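Local coordinates for lipoprotein (Streptococcus pneumoniae, PDB 3CX3) that binds zinc as a lipoprotein homologous with ABC-transporter components, and probably delivers the metal for uptake into the cell, at residues 26-31 with 148-153; 88-93 with 129-134; 10-15 with 33-38; 16-21 with 261-266. All coordinates share one frame; numbering follows the deposited sequence. Where two conformers were deposited one is given.

Contact 1. Residues 26-31 with 148-153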
loop_
_atom_site.group_PDB
_atom_site.type_symbol
_atom_site.label_atom_id
_atom_site.label_comp_id
_atom_site.label_asym_id
_atom_site.label_seq_id
_atom_site.Cartn_x
_atom_site.Cartn_y
_atom_site.Cartn_z
ATOM N N GLU A 26 7.987 12.282 1.518
ATOM C CA GLU A 26 8.691 12.228 2.797
ATOM C C GLU A 26 10.201 12.163 2.606
ATOM O O GLU A 26 10.945 12.707 3.424
ATOM C CB GLU A 26 8.187 11.079 3.667
ATOM C CG GLU A 26 7.460 11.566 4.904
ATOM C CD GLU A 26 6.101 10.921 5.109
ATOM O OE1 GLU A 26 5.958 10.133 6.064
ATOM O OE2 GLU A 26 5.170 11.220 4.329
ATOM N N VAL A 27 10.647 11.524 1.525
ATOM C CA VAL A 27 12.074 11.415 1.257
ATOM C C VAL A 27 12.648 12.724 0.719
ATOM O O VAL A 27 13.813 13.037 0.962
ATOM C CB VAL A 27 12.414 10.210 0.331
ATOM C CG1 VAL A 27 13.850 10.287 -0.182
ATOM C CG2 VAL A 27 12.195 8.878 1.079
ATOM N N SER A 28 11.819 13.484 0.005
ATOM C CA SER A 28 12.251 14.725 -0.639
ATOM C C SER A 28 12.151 15.967 0.267
ATOM O O SER A 28 12.869 16.958 0.061
ATOM C CB SER A 28 11.469 14.944 -1.938
ATOM O OG SER A 28 11.953 14.099 -2.971
ATOM N N GLY A 29 11.270 15.901 1.265
ATOM C CA GLY A 29 11.016 17.025 2.161
ATOM C C GLY A 29 10.328 18.172 1.439
ATOM O O GLY A 29 9.099 18.171 1.287
ATOM N N ASP A 30 11.132 19.133 0.982
ATOM C CA ASP A 30 10.645 20.334 0.297
ATOM C C ASP A 30 11.305 20.546 -1.072
ATOM O O ASP A 30 11.113 21.582 -1.710
ATOM C CB ASP A 30 10.865 21.570 1.185
ATOM C CG ASP A 30 12.321 21.733 1.645
ATOM O OD1 ASP A 30 13.196 20.918 1.263
ATOM O OD2 ASP A 30 12.586 22.691 2.404
ATOM N N LEU A 31 12.062 19.549 -1.517
ATOM C CA LEU A 31 12.942 19.681 -2.677
ATOM C C LEU A 31 12.326 19.643 -4.071
ATOM O O LEU A 31 12.651 20.487 -4.909
ATOM C CB LEU A 31 14.035 18.628 -2.616
ATOM C CG LEU A 31 15.198 18.944 -1.698
ATOM C CD1 LEU A 31 16.184 17.817 -1.840
ATOM C CD2 LEU A 31 15.826 20.283 -2.063
ATOM N N GLU A 148 22.211 13.869 0.641
ATOM C CA GLU A 148 22.154 14.123 2.071
ATOM C C GLU A 148 20.721 14.217 2.550
ATOM O O GLU A 148 20.357 13.592 3.540
ATOM C CB GLU A 148 22.898 15.414 2.398
ATOM C CG GLU A 148 24.378 15.233 2.620
ATOM C CD GLU A 148 25.091 14.540 1.471
ATOM O OE1 GLU A 148 25.111 15.104 0.344
ATOM O OE2 GLU A 148 25.634 13.430 1.712
ATOM N N THR A 149 19.918 14.988 1.829
ATOM C CA THR A 149 18.532 15.235 2.200
ATOM C C THR A 149 17.695 13.962 2.144
ATOM O O THR A 149 16.872 13.723 3.037
ATOM C CB THR A 149 17.919 16.350 1.333
ATOM O OG1 THR A 149 18.691 17.547 1.495
ATOM C CG2 THR A 149 16.460 16.633 1.729
ATOM N N TYR A 150 17.936 13.137 1.117
ATOM C CA TYR A 150 17.186 11.909 0.895
ATOM C C TYR A 150 17.504 10.874 1.948
ATOM O O TYR A 150 16.591 10.322 2.570
ATOM C CB TYR A 150 17.444 11.318 -0.504
ATOM C CG TYR A 150 17.112 12.229 -1.672
ATOM C CD1 TYR A 150 18.024 12.420 -2.707
ATOM C CD2 TYR A 150 15.899 12.908 -1.733
ATOM C CE1 TYR A 150 17.739 13.258 -3.763
ATOM C CE2 TYR A 150 15.605 13.763 -2.791
ATOM C CZ TYR A 150 16.527 13.926 -3.798
ATOM O OH TYR A 150 16.232 14.756 -4.848
ATOM N N GLN A 151 18.791 10.607 2.153
ATOM C CA GLN A 151 19.212 9.575 3.099
ATOM C C GLN A 151 18.803 9.854 4.559
ATOM O O GLN A 151 18.628 8.911 5.343
ATOM C CB GLN A 151 20.717 9.316 2.998
ATOM C CG GLN A 151 21.193 8.877 1.615
ATOM C CD GLN A 151 20.544 7.590 1.116
ATOM O OE1 GLN A 151 20.517 6.586 1.818
ATOM N NE2 GLN A 151 20.036 7.617 -0.110
ATOM N N LYS A 152 18.641 11.125 4.922
ATOM C CA LYS A 152 18.220 11.460 6.287
ATOM C C LYS A 152 16.682 11.500 6.449
ATOM O O LYS A 152 16.143 11.091 7.486
ATOM C CB LYS A 152 18.914 12.736 6.804
ATOM C CG LYS A 152 18.765 12.958 8.329
ATOM C CD LYS A 152 20.097 13.344 9.034
ATOM C CE LYS A 152 20.762 12.166 9.780
ATOM N NZ LYS A 152 20.926 10.939 8.935
ATOM N N ASN A 153 15.982 11.965 5.419
ATOM C CA ASN A 153 14.528 11.870 5.399
ATOM C C ASN A 153 14.042 10.428 5.505
ATOM O O ASN A 153 13.203 10.108 6.356
ATOM C CB ASN A 153 13.965 12.533 4.150
ATOM C CG ASN A 153 14.054 14.033 4.212
ATOM O OD1 ASN A 153 14.523 14.587 5.194
ATOM N ND2 ASN A 153 13.606 14.699 3.163
#
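Val27 and Asn153 bring the two backbones closest, their CA atoms 4.8 Å apart, where the last turn of helix 18-28 meets an early part of helix 147-173. Ser28 is the last helical residue; Gly29 then leaves the helix with a positive phi of 68°, and the chain runs on to Leu31, whose N still bonds back to Ser28 O. The carbonyl of Val27, in the last turn of its helix, faces the second helix and gathers several partners. Asn153 ND2 gives it a weak hydrogen bond of 2.8 Å, bent to 140° at the hydrogen. Tyr150 adds an almost straight CA-H...O contact, and its CD2 reaches the same Val27 O at 3.4 Å, so that the oxygen lies at the ring edge, in plane. Asn153 CG is anti to its own carbonyl carbon (chi1 -73°), which sets CG 3.4 Å from Val27 O; its CB also rests against Glu26 O at 3.1 Å.

Beside the carbonyl the touching is mainly apolar. Val27 CG1 presses on Tyr150 CD2 at 3.7 Å, the two side chains crossing at about a right angle. Leu31 and Thr149 meet tip to tip, CD1 to CG2, at 3.8 Å. Ser28 OG lies near the ring plane beside CE2, but it bonds to Asn32 ND2. Tyr150 OH takes part in hydrogen bonds with Asp143 and with the same Asn32, linking the ring to the loop after helix 18-28 and to the connection between helices 125-142 and 147-173. Val27 and Tyr150 also touch Ala136 and Ser140 of helix 125-142, so three helices converge here.

Contact 2. Residues 88-93 with 129-134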
loop_
_atom_site.group_PDB
_atom_site.type_symbol
_atom_site.label_atom_id
_atom_site.label_comp_id
_atom_site.label_asym_id
_atom_site.label_seq_id
_atom_site.Cartn_x
_atom_site.Cartn_y
_atom_site.Cartn_z
ATOM N N LEU A 88 11.442 4.388 -11.845
ATOM C CA LEU A 88 11.949 3.795 -10.600
ATOM C C LEU A 88 10.947 2.849 -9.927
ATOM O O LEU A 88 9.865 3.268 -9.512
ATOM C CB LEU A 88 12.423 4.906 -9.629
ATOM C CG LEU A 88 13.540 5.803 -10.211
ATOM C CD1 LEU A 88 13.919 6.931 -9.288
ATOM C CD2 LEU A 88 14.791 4.992 -10.562
ATOM N N GLU A 89 11.322 1.570 -9.827
ATOM C CA GLU A 89 10.500 0.555 -9.132
ATOM C C GLU A 89 10.963 0.560 -7.682
ATOM O O GLU A 89 12.078 0.136 -7.387
ATOM C CB GLU A 89 10.630 -0.827 -9.785
ATOM C CG GLU A 89 9.560 -1.851 -9.344
ATOM C CD GLU A 89 9.937 -3.346 -9.583
ATOM O OE1 GLU A 89 9.061 -4.166 -9.889
ATOM O OE2 GLU A 89 11.106 -3.732 -9.471
ATOM N N ALA A 90 10.102 1.048 -6.792
ATOM C CA ALA A 90 10.481 1.389 -5.427
ATOM C C ALA A 90 10.665 0.184 -4.545
ATOM O O ALA A 90 11.340 0.265 -3.520
ATOM C CB ALA A 90 9.481 2.365 -4.816
ATOM N N SER A 91 10.080 -0.948 -4.942
ATOM C CA SER A 91 10.240 -2.183 -4.193
ATOM C C SER A 91 11.241 -3.104 -4.846
ATOM O O SER A 91 11.306 -4.287 -4.508
ATOM C CB SER A 91 8.903 -2.916 -4.048
ATOM O OG SER A 91 8.407 -3.359 -5.307
ATOM N N GLU A 92 12.016 -2.581 -5.790
ATOM C CA GLU A 92 12.881 -3.438 -6.580
ATOM C C GLU A 92 13.904 -4.140 -5.698
ATOM O O GLU A 92 14.581 -3.515 -4.887
ATOM C CB GLU A 92 13.563 -2.635 -7.660
ATOM C CG GLU A 92 14.203 -3.478 -8.746
ATOM C CD GLU A 92 15.181 -2.663 -9.549
ATOM O OE1 GLU A 92 15.485 -3.048 -10.696
ATOM O OE2 GLU A 92 15.634 -1.624 -9.023
ATOM N N GLY A 93 13.988 -5.459 -5.852
ATOM C CA GLY A 93 14.818 -6.289 -4.992
ATOM C C GLY A 93 14.056 -6.889 -3.825
ATOM O O GLY A 93 14.365 -8.004 -3.405
ATOM N N GLY A 129 9.489 0.877 5.590
ATOM C CA GLY A 129 10.861 1.317 5.838
ATOM C C GLY A 129 11.854 0.982 4.748
ATOM O O GLY A 129 12.486 1.883 4.187
ATOM N N GLU A 130 11.983 -0.305 4.426
ATOM C CA GLU A 130 12.920 -0.707 3.370
ATOM C C GLU A 130 12.652 -0.068 2.000
ATOM O O GLU A 130 13.591 0.137 1.211
ATOM C CB GLU A 130 13.126 -2.230 3.257
ATOM C CG GLU A 130 12.014 -3.146 3.716
ATOM C CD GLU A 130 12.574 -4.497 4.222
ATOM O OE1 GLU A 130 12.500 -4.765 5.455
ATOM O OE2 GLU A 130 13.119 -5.263 3.383
ATOM N N GLU A 131 11.390 0.278 1.746
ATOM C CA GLU A 131 10.996 0.821 0.456
ATOM C C GLU A 131 11.314 2.296 0.365
ATOM O O GLU A 131 11.611 2.797 -0.722
ATOM C CB GLU A 131 9.513 0.573 0.188
ATOM C CG GLU A 131 9.197 0.567 -1.286
ATOM C CD GLU A 131 7.740 0.379 -1.574
ATOM O OE1 GLU A 131 7.051 -0.290 -0.777
ATOM O OE2 GLU A 131 7.273 0.895 -2.608
ATOM N N ALA A 132 11.245 2.977 1.513
ATOM C CA ALA A 132 11.730 4.358 1.695
ATOM C C ALA A 132 13.200 4.495 1.321
ATOM O O ALA A 132 13.574 5.413 0.592
ATOM C CB ALA A 132 11.537 4.775 3.134
ATOM N N GLN A 133 14.017 3.573 1.846
ATOM C CA GLN A 133 15.452 3.461 1.531
ATOM C C GLN A 133 15.737 3.358 0.034
ATOM O O GLN A 133 16.433 4.208 -0.535
ATOM C CB GLN A 133 16.061 2.234 2.231
ATOM C CG GLN A 133 16.826 2.531 3.483
ATOM C CD GLN A 133 18.274 2.874 3.199
ATOM O OE1 GLN A 133 18.570 3.956 2.709
ATOM N NE2 GLN A 133 19.185 1.942 3.497
ATOM N N ILE A 134 15.203 2.306 -0.589
ATOM C CA ILE A 134 15.342 2.103 -2.033
ATOM C C ILE A 134 15.043 3.407 -2.751
ATOM O O ILE A 134 15.774 3.806 -3.652
ATOM C CB ILE A 134 14.403 1.007 -2.581
ATOM C CG1 ILE A 134 14.600 -0.307 -1.811
ATOM C CG2 ILE A 134 14.659 0.822 -4.073
ATOM C CD1 ILE A 134 13.578 -1.423 -2.100
#
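Ala90 sits in a type I turn, Glu89 to Glu92, that begins at the last residue of strand 86-89, an outermost strand of the parallel alpha/beta sheet made with strands 12-15, 33-36 and 61-64, and it packs against Glu131 and Ile134 of helix 125-142. These two side chains stand one helical turn apart, and both reach the carbonyl of Ala90. Glu131 CG is anti to the backbone N (chi1 -156°) and the chain runs extended from there. Its aliphatic part passes alongside the Ala90 peptide, with CG 3.1 Å from Ala90 O, while OE2 comes to 3.5 Å from Ala90 CB. The carboxylate is not spent on the turn: OE2 is hydrogen-bonded to His65 ND1, in the segment that follows strand 61-64, and the chain also touches Ile20 and Met23 of helix 18-28.

Ile134 meets the same carbonyl with CB and both branches. CB stands 3.3 Å and CG2 3.4 Å from Ala90 O, a close apolar wrapping with no hydrogen bond anywhere across the two segments. The turn has further holds: Ser91 OG bonds to His65 O, and Glu92 forms a salt bridge with Lys138, farther along the helix that carries Ile134. CD1 of that isoleucine reaches farthest into the turn: it is 3.1 Å from Ala90 O and 3.6 Å from Glu92 O.

Contact 3. Residues 10-15 with 33-38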
loop_
_atom_site.group_PDB
_atom_site.type_symbol
_atom_site.label_atom_id
_atom_site.label_comp_id
_atom_site.label_asym_id
_atom_site.label_seq_id
_atom_site.Cartn_x
_atom_site.Cartn_y
_atom_site.Cartn_z
ATOM N N GLY A 10 12.708 22.377 -8.599
ATOM C CA GLY A 10 12.825 21.032 -8.052
ATOM C C GLY A 10 12.764 20.092 -9.236
ATOM O O GLY A 10 12.689 20.550 -10.379
HETATM N N MSE A 11 12.797 18.788 -8.967
HETATM C CA MSE A 11 12.567 17.757 -9.981
HETATM C C MSE A 11 11.095 17.402 -10.076
HETATM O O MSE A 11 10.491 17.017 -9.073
HETATM C CB MSE A 11 13.334 16.477 -9.653
HETATM C CG MSE A 11 14.673 16.339 -10.335
HETATM SE SE MSE A 11 15.391 14.525 -10.131
HETATM C CE MSE A 11 15.157 14.243 -8.210
ATOM N N LYS A 12 10.532 17.515 -11.280
ATOM C CA LYS A 12 9.142 17.130 -11.529
ATOM C C LYS A 12 9.032 15.601 -11.434
ATOM O O LYS A 12 9.708 14.868 -12.181
ATOM C CB LYS A 12 8.670 17.639 -12.896
ATOM C CG LYS A 12 7.145 17.650 -13.075
ATOM C CD LYS A 12 6.711 18.116 -14.477
ATOM C CE LYS A 12 6.483 19.627 -14.511
ATOM N NZ LYS A 12 5.323 20.039 -15.391
ATOM N N ILE A 13 8.196 15.134 -10.503
ATOM C CA ILE A 13 8.122 13.708 -10.152
ATOM C C ILE A 13 6.677 13.202 -10.167
ATOM O O ILE A 13 5.821 13.701 -9.445
ATOM C CB ILE A 13 8.813 13.400 -8.775
ATOM C CG1 ILE A 13 10.338 13.455 -8.901
ATOM C CG2 ILE A 13 8.386 12.071 -8.228
ATOM C CD1 ILE A 13 11.066 13.511 -7.563
ATOM N N VAL A 14 6.424 12.214 -11.023
ATOM C CA VAL A 14 5.134 11.562 -11.080
ATOM C C VAL A 14 5.207 10.218 -10.350
ATOM O O VAL A 14 6.254 9.557 -10.268
ATOM C CB VAL A 14 4.573 11.475 -12.525
ATOM C CG1 VAL A 14 3.238 10.742 -12.557
ATOM C CG2 VAL A 14 4.367 12.870 -13.091
ATOM N N THR A 15 4.058 9.826 -9.830
ATOM C CA THR A 15 3.963 8.848 -8.776
ATOM C C THR A 15 2.696 8.048 -8.992
ATOM O O THR A 15 1.689 8.607 -9.414
ATOM C CB THR A 15 3.994 9.615 -7.474
ATOM O OG1 THR A 15 5.320 9.508 -6.915
ATOM C CG2 THR A 15 2.935 9.166 -6.528
ATOM N N ASP A 33 9.159 18.710 -7.209
ATOM C CA ASP A 33 7.745 18.807 -7.573
ATOM C C ASP A 33 7.128 17.409 -7.688
ATOM O O ASP A 33 7.093 16.808 -8.777
ATOM C CB ASP A 33 7.548 19.611 -8.870
ATOM C CG ASP A 33 6.100 19.585 -9.374
ATOM O OD1 ASP A 33 5.150 19.493 -8.560
ATOM O OD2 ASP A 33 5.918 19.651 -10.607
ATOM N N VAL A 34 6.637 16.915 -6.549
ATOM C CA VAL A 34 6.082 15.567 -6.452
ATOM C C VAL A 34 4.576 15.615 -6.594
ATOM O O VAL A 34 3.877 16.136 -5.732
ATOM C CB VAL A 34 6.466 14.849 -5.129
ATOM C CG1 VAL A 34 5.877 13.448 -5.096
ATOM C CG2 VAL A 34 7.975 14.780 -4.959
ATOM N N ARG A 35 4.103 15.070 -7.709
ATOM C CA ARG A 35 2.679 14.897 -7.976
ATOM C C ARG A 35 2.325 13.429 -8.259
ATOM O O ARG A 35 3.196 12.609 -8.563
ATOM C CB ARG A 35 2.218 15.817 -9.114
ATOM C CG ARG A 35 3.335 16.293 -10.025
ATOM C CD ARG A 35 2.778 16.891 -11.292
ATOM N NE ARG A 35 2.422 18.294 -11.115
ATOM C CZ ARG A 35 3.036 19.298 -11.734
ATOM N NH1 ARG A 35 4.030 19.043 -12.580
ATOM N NH2 ARG A 35 2.653 20.554 -11.516
HETATM N N MSE A 36 1.036 13.113 -8.149
HETATM C CA MSE A 36 0.562 11.733 -8.190
HETATM C C MSE A 36 -0.296 11.513 -9.442
HETATM O O MSE A 36 -1.028 12.421 -9.816
HETATM C CB MSE A 36 -0.244 11.477 -6.921
HETATM C CG MSE A 36 -0.660 10.043 -6.700
HETATM SE SE MSE A 36 -1.866 9.947 -5.184
HETATM C CE MSE A 36 -3.105 8.623 -5.912
ATOM N N ILE A 37 -0.211 10.336 -10.085
ATOM C CA ILE A 37 -0.931 10.078 -11.358
ATOM C C ILE A 37 -2.425 10.367 -11.235
ATOM O O ILE A 37 -3.120 10.561 -12.250
ATOM C CB ILE A 37 -0.675 8.665 -11.970
ATOM C CG1 ILE A 37 0.636 8.647 -12.739
ATOM C CG2 ILE A 37 -1.739 8.290 -12.969
ATOM C CD1 ILE A 37 0.991 7.288 -13.318
ATOM N N GLN A 38 -2.905 10.396 -9.989
ATOM C CA GLN A 38 -4.161 11.069 -9.640
ATOM C C GLN A 38 -5.116 11.255 -10.827
ATOM O O GLN A 38 -5.604 12.363 -11.104
ATOM C CB GLN A 38 -3.888 12.424 -8.937
ATOM C CG GLN A 38 -3.032 13.436 -9.743
ATOM C CD GLN A 38 -2.907 14.809 -9.085
ATOM O OE1 GLN A 38 -1.990 15.053 -8.289
ATOM N NE2 GLN A 38 -3.827 15.715 -9.426
#
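Ile13 lies between Asp33 and Arg35 in the parallel ladder: its N donates to Asp33 O at 2.6 Å, and its O takes the N-H of Arg35 at 2.8 Å, nearly straight along the carbonyl (173°). The ladder is carried on by Ile37 N to Thr15 O, 2.7 Å, and begun by a weak bond from Asp33 N to Met11 O. Between these two strands, 12-15 and 33-36, the short axes come within 4.6 Å at an angle of 23°.

The side chains divide by face. On the face of Lys12, Asp33 and Arg35, the first two lie side by side and point the same way, while the guanidinium folds over the aspartate: Asp33 OD1 is above the centre of one face, and OD2 makes a salt bridge of 2.8 Å with Arg35 NH1, well out of the guanidinium plane, so the attraction is charge alone. Lys12 CE comes to the edge of that group, putting two positive charges near each other; the carboxylate probably offsets part of the repulsion. Farther along, Val14 CG1 meets Ile37 CG1 at only 3.3 Å, a tight fit. On the other face Ile13 CB touches Val34 CG2, and Thr15 CG2 rests on Met36 CG. Thr15 OG1 is buried there and has no polar partner in the model.

Beyond this shell, Lys12 and Val14 bond to strand 61-64 and its lead-in, while Ile20, Tyr21 and Lys25 of helix 18-28 pack on the Thr15 and Val34 face. Strand, covering helix and parallel edge strand form a beta-alpha-beta crossover.

Contact 4. Residues 16-21 with 261-266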
loop_
_atom_site.group_PDB
_atom_site.type_symbol
_atom_site.label_atom_id
_atom_site.label_comp_id
_atom_site.label_asym_id
_atom_site.label_seq_id
_atom_site.Cartn_x
_atom_site.Cartn_y
_atom_site.Cartn_z
ATOM N N SER A 16 2.743 6.743 -8.748
ATOM C CA SER A 16 1.639 5.887 -9.187
ATOM C C SER A 16 0.407 6.066 -8.329
ATOM O O SER A 16 -0.637 6.529 -8.826
ATOM C CB SER A 16 2.036 4.421 -9.345
ATOM O OG SER A 16 2.626 3.895 -8.183
ATOM N N PHE A 17 0.544 5.740 -7.043
ATOM C CA PHE A 17 -0.553 5.840 -6.085
ATOM C C PHE A 17 -0.016 6.243 -4.702
ATOM O O PHE A 17 1.170 6.549 -4.596
ATOM C CB PHE A 17 -1.436 4.576 -6.119
ATOM C CG PHE A 17 -0.920 3.418 -5.313
ATOM C CD1 PHE A 17 0.330 2.831 -5.590
ATOM C CD2 PHE A 17 -1.714 2.866 -4.319
ATOM C CE1 PHE A 17 0.799 1.730 -4.845
ATOM C CE2 PHE A 17 -1.265 1.791 -3.571
ATOM C CZ PHE A 17 0.010 1.203 -3.849
ATOM N N TYR A 18 -0.871 6.277 -3.675
ATOM C CA TYR A 18 -0.569 6.987 -2.425
ATOM C C TYR A 18 0.674 6.576 -1.612
ATOM O O TYR A 18 1.453 7.449 -1.225
ATOM C CB TYR A 18 -1.774 7.072 -1.489
ATOM C CG TYR A 18 -1.365 7.562 -0.122
ATOM C CD1 TYR A 18 -1.114 8.917 0.093
ATOM C CD2 TYR A 18 -1.199 6.677 0.954
ATOM C CE1 TYR A 18 -0.734 9.394 1.359
ATOM C CE2 TYR A 18 -0.803 7.139 2.224
ATOM C CZ TYR A 18 -0.574 8.505 2.408
ATOM O OH TYR A 18 -0.190 9.017 3.618
ATOM N N PRO A 19 0.824 5.274 -1.263
ATOM C CA PRO A 19 2.010 4.936 -0.466
ATOM C C PRO A 19 3.264 5.451 -1.143
ATOM O O PRO A 19 4.233 5.759 -0.474
ATOM C CB PRO A 19 2.012 3.406 -0.454
ATOM C CG PRO A 19 0.592 3.013 -0.664
ATOM C CD PRO A 19 -0.031 4.093 -1.512
ATOM N N ILE A 20 3.230 5.537 -2.466
ATOM C CA ILE A 20 4.368 6.033 -3.239
ATOM C C ILE A 20 4.423 7.567 -3.160
ATOM O O ILE A 20 5.471 8.147 -2.863
ATOM C CB ILE A 20 4.296 5.559 -4.713
ATOM C CG1 ILE A 20 4.737 4.103 -4.862
ATOM C CG2 ILE A 20 5.212 6.377 -5.551
ATOM C CD1 ILE A 20 4.489 3.238 -3.661
ATOM N N TYR A 21 3.289 8.214 -3.433
ATOM C CA TYR A 21 3.158 9.655 -3.283
ATOM C C TYR A 21 3.819 10.108 -1.998
ATOM O O TYR A 21 4.735 10.936 -2.019
ATOM C CB TYR A 21 1.679 10.044 -3.264
ATOM C CG TYR A 21 1.428 11.532 -3.205
ATOM C CD1 TYR A 21 1.909 12.380 -4.207
ATOM C CD2 TYR A 21 0.698 12.096 -2.149
ATOM C CE1 TYR A 21 1.686 13.745 -4.158
ATOM C CE2 TYR A 21 0.465 13.463 -2.091
ATOM C CZ TYR A 21 0.960 14.282 -3.104
ATOM O OH TYR A 21 0.725 15.639 -3.062
ATOM N N ASP A 261 -5.795 7.730 -1.077
ATOM C CA ASP A 261 -5.327 8.615 -0.027
ATOM C C ASP A 261 -6.511 9.229 0.694
ATOM O O ASP A 261 -7.474 9.649 0.051
ATOM C CB ASP A 261 -4.372 9.683 -0.553
ATOM C CG ASP A 261 -4.932 10.444 -1.713
ATOM O OD1 ASP A 261 -5.292 9.803 -2.730
ATOM O OD2 ASP A 261 -4.994 11.690 -1.612
ATOM N N PRO A 262 -6.451 9.255 2.039
ATOM C CA PRO A 262 -7.544 9.718 2.908
ATOM C C PRO A 262 -7.634 11.242 2.972
ATOM O O PRO A 262 -8.354 11.799 3.813
ATOM C CB PRO A 262 -7.133 9.170 4.287
ATOM C CG PRO A 262 -5.931 8.245 4.034
ATOM C CD PRO A 262 -5.293 8.792 2.823
ATOM N N GLN A 263 -6.986 11.892 2.012
ATOM C CA GLN A 263 -6.102 13.013 2.320
ATOM C C GLN A 263 -5.840 13.349 3.792
ATOM O O GLN A 263 -4.834 12.866 4.337
ATOM C CB GLN A 263 -6.232 14.223 1.400
ATOM C CG GLN A 263 -5.094 14.233 0.352
ATOM C CD GLN A 263 -3.819 13.425 0.775
ATOM O OE1 GLN A 263 -3.308 13.558 1.889
ATOM N NE2 GLN A 263 -3.313 12.605 -0.138
ATOM N N ASN A 264 -6.718 14.124 4.433
ATOM C CA ASN A 264 -6.407 14.698 5.745
ATOM C C ASN A 264 -5.037 15.402 5.695
ATOM O O ASN A 264 -4.562 15.753 4.613
ATOM C CB ASN A 264 -6.500 13.641 6.875
ATOM C CG ASN A 264 -5.482 12.489 6.728
ATOM O OD1 ASN A 264 -4.284 12.709 6.514
ATOM N ND2 ASN A 264 -5.968 11.257 6.856
ATOM N N ASP A 265 -4.408 15.618 6.845
ATOM C CA ASP A 265 -3.046 16.142 6.876
ATOM C C ASP A 265 -2.040 15.006 7.035
ATOM O O ASP A 265 -0.994 14.994 6.378
ATOM C CB ASP A 265 -2.872 17.155 8.014
ATOM C CG ASP A 265 -3.699 18.421 7.810
ATOM O OD1 ASP A 265 -4.922 18.395 8.105
ATOM O OD2 ASP A 265 -3.118 19.445 7.366
ATOM N N LYS A 266 -2.405 14.047 7.886
ATOM C CA LYS A 266 -1.528 12.993 8.420
ATOM C C LYS A 266 -0.404 12.506 7.503
ATOM O O LYS A 266 -0.545 12.471 6.282
ATOM C CB LYS A 266 -2.364 11.797 8.902
ATOM C CG LYS A 266 -3.620 12.168 9.697
ATOM C CD LYS A 266 -4.528 10.964 9.881
ATOM C CE LYS A 266 -4.568 10.478 11.327
ATOM N NZ LYS A 266 -3.222 10.268 11.928
#
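Tyr18 and Asp261 make the close part of this contact, at the start of helix 18-28. Tyr18 CG is anti to its backbone N (chi1 169°), which sends the ring out to the loop 261-266. The touching is done by the CB of the aspartate: it lies obliquely against the ring, 3.4 Å from CD1 and 3.7 Å from CG. The two side chains cross at a slant, with ring and carboxylate planes only 15° apart.

Away from that spot the fit slackens. Gln263 NE2 approaches Tyr18 CD1 and Tyr21 CE2 no nearer than 4.3 Å, and the loop is mostly exposed from Gln263 to Asp265. A bond from that amide to Asp261 OD2 is modelled so short that it is doubtful. The phenol oxygen of Tyr18 has a weak hydrogen bond with Asn271 of helix 268-281.

The loop, between strand 252-254 and helix 268-281, comes just after the zinc ligand Glu259 and meets the start of helix 18-28 by van der Waals touch of a methylene on a ring. With no directional bond across the two segments, the contact depends on the fit at Tyr18 and probably leaves the exposed part of the loop some freedom.

How the contacts relate
Contacts 1, 2 and 3 are partly buried, while contact 4 is a surface contact although its centre lies nearest the middle of the chain. Helix 18-28 runs through the set: its start serves contact 4, its end contact 1, and it bridges the two strands of contact 3. Contacts 2 and 3 reach opposite outermost strands of one sheet. Only contact 3 rests on a regular backbone ladder; contact 1 has a single weak amide bond, and contacts 2 and 4 have none across their segments. Neighbours meet directly: Tyr21 of contact 4 packs on Thr15 and Met36 of contact 3, and Val27 of contact 1 touches Ala132 of contact 2.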